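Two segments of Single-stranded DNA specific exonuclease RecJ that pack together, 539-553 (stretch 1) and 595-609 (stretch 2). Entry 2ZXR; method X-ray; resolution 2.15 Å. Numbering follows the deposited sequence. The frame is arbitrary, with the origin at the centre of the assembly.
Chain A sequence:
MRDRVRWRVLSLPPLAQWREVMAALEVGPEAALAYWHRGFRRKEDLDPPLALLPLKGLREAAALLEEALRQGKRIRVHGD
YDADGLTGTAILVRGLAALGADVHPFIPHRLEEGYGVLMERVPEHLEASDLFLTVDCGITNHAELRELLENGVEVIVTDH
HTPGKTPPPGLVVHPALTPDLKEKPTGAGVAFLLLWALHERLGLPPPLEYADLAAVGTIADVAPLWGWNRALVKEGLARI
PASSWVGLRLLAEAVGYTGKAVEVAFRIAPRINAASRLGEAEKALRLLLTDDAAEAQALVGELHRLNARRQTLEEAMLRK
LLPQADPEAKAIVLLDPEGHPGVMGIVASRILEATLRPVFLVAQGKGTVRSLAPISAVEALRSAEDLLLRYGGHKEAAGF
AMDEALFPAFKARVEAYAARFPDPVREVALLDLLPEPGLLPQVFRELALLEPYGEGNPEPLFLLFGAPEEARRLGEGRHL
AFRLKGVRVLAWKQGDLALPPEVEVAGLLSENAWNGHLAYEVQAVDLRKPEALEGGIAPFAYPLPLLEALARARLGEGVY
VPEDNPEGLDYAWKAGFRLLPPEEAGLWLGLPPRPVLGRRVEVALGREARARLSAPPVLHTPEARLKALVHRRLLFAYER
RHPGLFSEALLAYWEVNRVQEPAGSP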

# COMPACT_ATOMS: atom_id res chain seq x y z
N PRO A 539 1.61 9.43 -27.28
CA PRO A 539 2.59 10.44 -27.70
C PRO A 539 2.32 11.19 -28.99
O PRO A 539 1.71 10.66 -29.90
CB PRO A 539 3.90 9.64 -27.75
CG PRO A 539 3.45 8.28 -28.17
CD PRO A 539 2.12 8.05 -27.48
N PHE A 540 2.74 12.46 -29.03
CA PHE A 540 2.60 13.30 -30.22
C PHE A 540 3.87 14.15 -30.34
O PHE A 540 4.23 14.61 -31.43
CB PHE A 540 1.33 14.18 -30.16
CG PHE A 540 1.40 15.31 -29.15
CD1 PHE A 540 2.03 16.51 -29.48
CD2 PHE A 540 0.89 15.14 -27.85
CE1 PHE A 540 2.15 17.54 -28.52
CE2 PHE A 540 1.00 16.15 -26.89
CZ PHE A 540 1.63 17.36 -27.22
N ALA A 541 4.58 14.34 -29.22
CA ALA A 541 5.81 15.11 -29.22
C ALA A 541 6.98 14.18 -28.83
O ALA A 541 6.97 13.54 -27.76
CB ALA A 541 5.69 16.28 -28.26
N TYR A 542 7.98 14.11 -29.71
CA TYR A 542 9.13 13.25 -29.55
C TYR A 542 10.43 13.98 -29.33
O TYR A 542 10.96 14.60 -30.26
CB TYR A 542 9.27 12.35 -30.78
CG TYR A 542 8.08 11.44 -30.94
CD1 TYR A 542 6.83 11.93 -31.31
CD2 TYR A 542 8.19 10.06 -30.67
CE1 TYR A 542 5.72 11.09 -31.41
CE2 TYR A 542 7.09 9.22 -30.77
CZ TYR A 542 5.87 9.74 -31.14
OH TYR A 542 4.80 8.89 -31.22
N PRO A 543 10.97 13.91 -28.10
CA PRO A 543 12.23 14.58 -27.75
C PRO A 543 13.36 14.16 -28.66
O PRO A 543 13.54 12.96 -28.94
CB PRO A 543 12.49 14.13 -26.30
CG PRO A 543 11.12 13.95 -25.76
CD PRO A 543 10.36 13.28 -26.91
N LEU A 544 14.13 15.15 -29.10
CA LEU A 544 15.29 14.95 -29.95
C LEU A 544 16.37 15.87 -29.37
O LEU A 544 16.08 17.02 -29.03
CB LEU A 544 14.98 15.37 -31.38
CG LEU A 544 16.06 15.24 -32.45
CD1 LEU A 544 16.29 13.77 -32.78
CD2 LEU A 544 15.61 15.98 -33.71
N PRO A 545 17.61 15.37 -29.22
CA PRO A 545 18.72 16.15 -28.68
C PRO A 545 18.94 17.42 -29.52
O PRO A 545 18.79 17.38 -30.75
CB PRO A 545 19.90 15.19 -28.79
CG PRO A 545 19.24 13.84 -28.62
CD PRO A 545 18.01 13.98 -29.48
N LEU A 546 19.28 18.53 -28.87
CA LEU A 546 19.49 19.79 -29.59
C LEU A 546 20.50 19.69 -30.74
O LEU A 546 20.28 20.27 -31.82
CB LEU A 546 19.94 20.90 -28.64
CG LEU A 546 20.14 22.24 -29.38
CD1 LEU A 546 18.81 22.70 -29.95
CD2 LEU A 546 20.70 23.31 -28.43
N LEU A 547 21.60 18.98 -30.52
CA LEU A 547 22.61 18.83 -31.56
C LEU A 547 21.97 18.22 -32.80
O LEU A 547 22.15 18.73 -33.91
CB LEU A 547 23.76 17.94 -31.09
CG LEU A 547 24.52 18.46 -29.88
CD1 LEU A 547 25.53 17.40 -29.43
CD2 LEU A 547 25.22 19.76 -30.22
N GLU A 548 21.25 17.13 -32.63
CA GLU A 548 20.61 16.50 -33.78
C GLU A 548 19.62 17.43 -34.45
O GLU A 548 19.57 17.50 -35.67
CB GLU A 548 19.89 15.22 -33.38
CG GLU A 548 20.81 14.06 -33.11
CD GLU A 548 20.05 12.79 -32.77
OE1 GLU A 548 19.10 12.46 -33.51
OE2 GLU A 548 20.41 12.13 -31.77
N ALA A 549 18.83 18.16 -33.66
CA ALA A 549 17.84 19.06 -34.23
C ALA A 549 18.47 20.17 -35.08
O ALA A 549 17.97 20.49 -36.16
CB ALA A 549 16.98 19.67 -33.11
N LEU A 550 19.55 20.75 -34.57
CA LEU A 550 20.21 21.84 -35.28
C LEU A 550 20.85 21.38 -36.57
O LEU A 550 20.85 22.11 -37.55
CB LEU A 550 21.26 22.52 -34.37
CG LEU A 550 20.65 23.32 -33.20
CD1 LEU A 550 21.73 23.73 -32.22
CD2 LEU A 550 19.89 24.54 -33.74
N ALA A 551 21.37 20.16 -36.58
CA ALA A 551 21.97 19.61 -37.80
C ALA A 551 20.91 19.53 -38.89
O ALA A 551 21.13 19.94 -40.03
CB ALA A 551 22.57 18.22 -37.54
N ARG A 552 19.73 19.02 -38.54
CA ARG A 552 18.65 18.89 -39.51
C ARG A 552 18.12 20.24 -39.96
O ARG A 552 17.74 20.41 -41.12
CB ARG A 552 17.54 18.00 -38.94
CG ARG A 552 17.97 16.54 -38.88
CD ARG A 552 17.11 15.65 -37.96
NE ARG A 552 15.68 15.68 -38.27
CZ ARG A 552 14.76 14.90 -37.70
NH1 ARG A 552 13.48 15.02 -38.06
NH2 ARG A 552 15.10 13.98 -36.79
N ALA A 553 18.11 21.21 -39.06
CA ALA A 553 17.62 22.53 -39.40
C ALA A 553 18.59 23.22 -40.37
O ALA A 553 18.18 23.98 -41.22
CB ALA A 553 17.45 23.37 -38.14
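Stretch 2 595-609: PVLGRRVEVALGREA

The apolar centre gathers around Ala 604, whose CB lies 3.3 Å from Ala 549 CB on the helix of stretch 1 and 4.4 Å from Leu 546 CD1. Leu 546 (t, p) also lays CD2 3.0 Å from Gly 606 CA, a tight approach to a residue without a side chain. At phi/psi 154/-160 a CB on Gly 606 would jam against the preceding carbonyl. On the sheet face shared by Ala 541, Pro 543, Val 601 and Val 603, Ala 541 CB meets Val 603 CG2 at 4.1 Å.

Strand 601-603 runs parallel to strand 541-543, their axes inclined at -37°, with Ala 541 paired to Val 601, Tyr 542 to Glu 602 and Pro 543 to Val 603. The hydrogen bonds alternate: Val 601 N to Phe 540 O, Tyr 542 N to Val 601 O, Val 603 N to Tyr 542 O and Leu 544 N to Val 603 O, each 2.8 Å.

Farther out, Leu 597 CD2 stands 4.0 Å from Phe 540 CZ, over the ring face. The guanidinium of Arg 600 stacks on Tyr 542, planes at 19°, with CZ 3.8 Å from the Tyr 542 ring centroid. At the polar edge, Arg 552 NH1 and NH2 reach Glu 602 OE1 and OE2 at 2.6 and 3.0 Å, a two-pronged salt bridge.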

# COMPACT_ATOMS: atom_id res chain seq x y z
N PRO A 595 -1.50 25.14 -27.33
CA PRO A 595 -1.52 23.81 -27.93
C PRO A 595 -1.55 23.72 -29.46
O PRO A 595 -2.16 24.54 -30.16
CB PRO A 595 -2.73 23.13 -27.28
CG PRO A 595 -3.54 24.28 -26.72
CD PRO A 595 -2.52 25.26 -26.27
N VAL A 596 -0.86 22.70 -29.95
CA VAL A 596 -0.80 22.39 -31.37
C VAL A 596 -0.87 20.87 -31.41
O VAL A 596 0.16 20.19 -31.30
CB VAL A 596 0.50 22.90 -32.00
CG1 VAL A 596 0.48 22.63 -33.51
CG2 VAL A 596 0.67 24.39 -31.73
N LEU A 597 -2.09 20.35 -31.54
CA LEU A 597 -2.33 18.90 -31.54
C LEU A 597 -2.61 18.35 -32.94
O LEU A 597 -2.73 19.11 -33.89
CB LEU A 597 -3.48 18.57 -30.58
CG LEU A 597 -3.23 19.03 -29.12
CD1 LEU A 597 -4.38 18.60 -28.22
CD2 LEU A 597 -1.92 18.41 -28.61
N GLY A 598 -2.73 17.03 -33.06
CA GLY A 598 -2.93 16.44 -34.37
C GLY A 598 -1.70 16.83 -35.18
O GLY A 598 -1.78 17.29 -36.32
N ARG A 599 -0.54 16.60 -34.57
CA ARG A 599 0.75 16.97 -35.14
C ARG A 599 1.73 15.85 -35.40
O ARG A 599 2.01 15.51 -36.55
CB ARG A 599 1.43 17.98 -34.20
CG ARG A 599 0.90 19.39 -34.28
CD ARG A 599 1.60 20.16 -35.38
NE ARG A 599 1.60 19.43 -36.65
CZ ARG A 599 2.47 19.64 -37.63
NH1 ARG A 599 3.42 20.55 -37.48
NH2 ARG A 599 2.40 18.93 -38.75
N ARG A 600 2.25 15.29 -34.32
CA ARG A 600 3.28 14.25 -34.36
C ARG A 600 4.52 15.00 -34.82
O ARG A 600 4.78 15.18 -36.02
CB ARG A 600 2.95 13.13 -35.33
CG ARG A 600 3.63 11.79 -34.96
CD ARG A 600 5.17 11.86 -35.02
NE ARG A 600 5.81 10.56 -34.77
CZ ARG A 600 7.12 10.32 -34.86
NH1 ARG A 600 7.60 9.11 -34.61
NH2 ARG A 600 7.97 11.29 -35.19
N VAL A 601 5.28 15.46 -33.83
CA VAL A 601 6.47 16.24 -34.10
C VAL A 601 7.66 15.82 -33.27
O VAL A 601 7.53 15.07 -32.30
CB VAL A 601 6.18 17.74 -33.84
CG1 VAL A 601 5.10 18.22 -34.79
CG2 VAL A 601 5.71 17.93 -32.38
N GLU A 602 8.84 16.32 -33.67
CA GLU A 602 10.07 16.03 -32.94
C GLU A 602 10.43 17.34 -32.29
O GLU A 602 10.41 18.40 -32.93
CB GLU A 602 11.15 15.56 -33.90
CG GLU A 602 10.80 14.21 -34.47
CD GLU A 602 11.90 13.67 -35.33
OE1 GLU A 602 11.73 13.71 -36.57
OE2 GLU A 602 12.93 13.23 -34.79
N VAL A 603 10.72 17.27 -31.00
CA VAL A 603 11.00 18.47 -30.26
C VAL A 603 12.33 18.49 -29.58
O VAL A 603 12.73 17.53 -28.92
CB VAL A 603 9.89 18.70 -29.21
CG1 VAL A 603 10.12 20.01 -28.46
CG2 VAL A 603 8.53 18.67 -29.89
N ALA A 604 13.03 19.59 -29.76
CA ALA A 604 14.33 19.79 -29.14
C ALA A 604 14.18 21.08 -28.34
O ALA A 604 13.30 21.90 -28.62
CB ALA A 604 15.41 19.95 -30.22
N LEU A 605 15.00 21.24 -27.32
CA LEU A 605 14.94 22.45 -26.52
C LEU A 605 16.28 23.11 -26.71
O LEU A 605 16.41 24.19 -27.29
CB LEU A 605 14.77 22.12 -25.05
CG LEU A 605 13.47 21.41 -24.68
CD1 LEU A 605 13.57 20.98 -23.21
CD2 LEU A 605 12.28 22.33 -24.95
N GLY A 606 17.28 22.39 -26.21
CA GLY A 606 18.63 22.86 -26.30
C GLY A 606 19.55 22.32 -25.23
O GLY A 606 19.29 21.28 -24.60
N ARG A 607 20.65 23.05 -25.05
CA ARG A 607 21.69 22.73 -24.09
C ARG A 607 22.10 24.09 -23.52
O ARG A 607 22.53 24.21 -22.36
CB ARG A 607 22.86 22.05 -24.81
CG ARG A 607 23.95 21.49 -23.91
CD ARG A 607 23.38 20.57 -22.84
NE ARG A 607 22.79 21.34 -21.74
CZ ARG A 607 22.22 20.80 -20.67
NH1 ARG A 607 22.16 19.47 -20.54
NH2 ARG A 607 21.73 21.58 -19.71
N GLU A 608 21.95 25.12 -24.36
CA GLU A 608 22.25 26.51 -24.00
C GLU A 608 21.12 27.38 -24.58
O GLU A 608 21.18 28.61 -24.54
CB GLU A 608 23.60 26.97 -24.58
CG GLU A 608 24.77 26.02 -24.30
CD GLU A 608 24.72 24.77 -25.17
OE1 GLU A 608 25.53 23.84 -24.95
OE2 GLU A 608 23.87 24.72 -26.09
N ALA A 609 20.11 26.71 -25.12
CA ALA A 609 18.97 27.39 -25.70
C ALA A 609 18.20 28.06 -24.58
O ALA A 609 18.29 27.67 -23.41
CB ALA A 609 18.08 26.39 -26.45
O HOH W 1 12.69 12.35 -31.90
O HOH W 2 19.89 18.38 -25.75